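Lipoprotein (Clostridioides difficile, PDB 7RAG) binds the CwlD amidase and allosterically activates it during spore formation. Local coordinates at the interface of chains A and B. Sequence-based numbering; all coordinates share one arbitrary frame. Chains: chain A, Lipoprotein; chain B, Germination-specific N-acetylmuramoyl-L-alanine amidase, Autolysin.

The interface of chains A and B. Residues chain A 33, 35, 39-40, 42; chain B 53-54, 57-58, 61.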
# COMPACT_ATOMS: atom_id res chain seq x y z
N VAL A 33 -24.80 15.41 -8.75
CA VAL A 33 -24.43 14.75 -10.00
C VAL A 33 -25.67 14.67 -10.86
O VAL A 33 -26.73 14.26 -10.39
CB VAL A 33 -23.85 13.35 -9.75
CG1 VAL A 33 -23.39 12.72 -11.07
CG2 VAL A 33 -22.68 13.43 -8.74
N GLY A 35 -26.97 13.17 -14.29
CA GLY A 35 -26.90 12.38 -15.52
C GLY A 35 -28.03 12.74 -16.47
O GLY A 35 -28.31 13.93 -16.66
N PRO A 39 -31.12 14.49 -10.91
CA PRO A 39 -29.86 14.62 -10.17
C PRO A 39 -29.88 13.74 -8.93
O PRO A 39 -30.92 13.24 -8.49
CB PRO A 39 -29.81 16.11 -9.81
CG PRO A 39 -31.17 16.62 -9.98
CD PRO A 39 -31.86 15.76 -11.00
N HIS A 40 -28.68 13.49 -8.40
CA HIS A 40 -28.49 12.74 -7.17
C HIS A 40 -27.51 13.51 -6.31
O HIS A 40 -26.62 14.20 -6.82
CB HIS A 40 -27.96 11.33 -7.46
CG HIS A 40 -28.44 10.29 -6.50
ND1 HIS A 40 -29.68 9.68 -6.63
CD2 HIS A 40 -27.87 9.74 -5.41
CE1 HIS A 40 -29.84 8.80 -5.65
NE2 HIS A 40 -28.75 8.82 -4.90
N TYR A 42 -24.81 13.74 -2.87
CA TYR A 42 -23.92 12.98 -2.03
C TYR A 42 -23.28 13.95 -1.05
O TYR A 42 -23.14 15.13 -1.36
CB TYR A 42 -22.84 12.28 -2.84
CG TYR A 42 -23.40 11.43 -3.94
CD1 TYR A 42 -23.65 10.09 -3.73
CD2 TYR A 42 -23.65 11.98 -5.19
CE1 TYR A 42 -24.16 9.30 -4.74
CE2 TYR A 42 -24.15 11.20 -6.20
CZ TYR A 42 -24.41 9.86 -5.97
OH TYR A 42 -24.92 9.09 -6.99
N ARG B 53 -25.23 2.91 -9.59
CA ARG B 53 -25.21 4.32 -9.93
C ARG B 53 -24.62 5.16 -8.80
O ARG B 53 -23.80 6.05 -9.03
CB ARG B 53 -26.65 4.77 -10.26
CG ARG B 53 -26.78 6.20 -10.73
CD ARG B 53 -27.02 7.16 -9.56
NE ARG B 53 -27.56 8.44 -9.98
CZ ARG B 53 -28.86 8.68 -10.14
NH1 ARG B 53 -29.73 7.71 -9.91
NH2 ARG B 53 -29.27 9.89 -10.52
N GLU B 54 -25.07 4.91 -7.56
CA GLU B 54 -24.52 5.68 -6.45
C GLU B 54 -23.02 5.43 -6.28
O GLU B 54 -22.24 6.38 -6.09
CB GLU B 54 -25.29 5.38 -5.17
CG GLU B 54 -26.63 6.03 -5.16
CD GLU B 54 -27.46 5.70 -3.94
OE1 GLU B 54 -27.00 4.88 -3.10
OE2 GLU B 54 -28.57 6.29 -3.83
N GLU B 57 -21.17 7.30 -9.33
CA GLU B 57 -21.22 8.75 -9.29
C GLU B 57 -20.45 9.30 -8.10
O GLU B 57 -19.79 10.34 -8.23
CB GLU B 57 -22.67 9.23 -9.26
CG GLU B 57 -23.46 8.85 -10.50
CD GLU B 57 -24.72 9.67 -10.71
OE1 GLU B 57 -25.32 10.15 -9.70
OE2 GLU B 57 -25.12 9.85 -11.90
N SER B 58 -20.50 8.63 -6.95
CA SER B 58 -19.76 9.15 -5.80
C SER B 58 -18.25 9.03 -6.00
O SER B 58 -17.50 9.67 -5.26
CB SER B 58 -20.18 8.45 -4.49
OG SER B 58 -19.95 7.06 -4.53
N GLY B 61 -17.55 9.25 -11.58
CA GLY B 61 -18.05 8.87 -12.89
C GLY B 61 -19.43 9.46 -13.13
O GLY B 61 -20.16 9.80 -12.19
O HOH W 1 -27.17 11.91 -11.58
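A:Tyr42 and A:Val33, on the neighbouring strands 40-58 and 24-33 of the lipoprotein, pack against the aliphatic part of B:Glu57 and the CB of B:Ser58 at the end of amidase helix 41-58, the apolar centre of this strand-on-helix contact. Tyrosine suits it as a flat apolar ring ending in a donor. Its phenol end leads toward the helix, CZ 3.8 Å from CB of B:Glu57; one face, near the rim, lies over the B:Ser58 backbone, with CD1 3.9 Å from the serine CB. Serine's short side chain lets the ring come close to the helix backbone, and its OG donates back to the carbonyl O of B:Glu54. A:Val33, compact and branched, has CG1 anti to its backbone N (chi1 -176°), which directs that methyl at the carboxylate end of B:Glu57.

B:Glu57 links this centre to the polar rim. Its extended chain brings OE1 to the edge of the tyrosine ring, where the phenol OH donates to it at 2.9 Å, meeting the carboxylate on its anti side with the two planes 70° apart. The same oxygen takes NE of B:Arg53 at 2.8 Å; this donor, in a salt bridge within the helix, comes from above the carboxylate plane. Two donors thus grip OE1, while a water holds OE2 at 2.9 Å; together they probably limit rotation and stabilise negative charge.

B:Arg53, bent at chi2, can lay its flat guanidinium on A:His40 while its N-H groups serve acid and water; ND1 of the imidazole sits over the guanidinium centre, the planes 39° apart. Histidine offers both a face and an N-H: NE2 donates to OE2 of B:Glu54 at 2.8 Å, a tilted bond on that carboxylate's anti side. The water also joins B:Arg53 NH2 to the A:Val33 carbonyl O and A:Gly35, whose backbone N-H suffices here.

Together these contacts dock the lipoprotein's paired strands on the amidase helix, and so probably help hold the complex through which GerS activates CwlD.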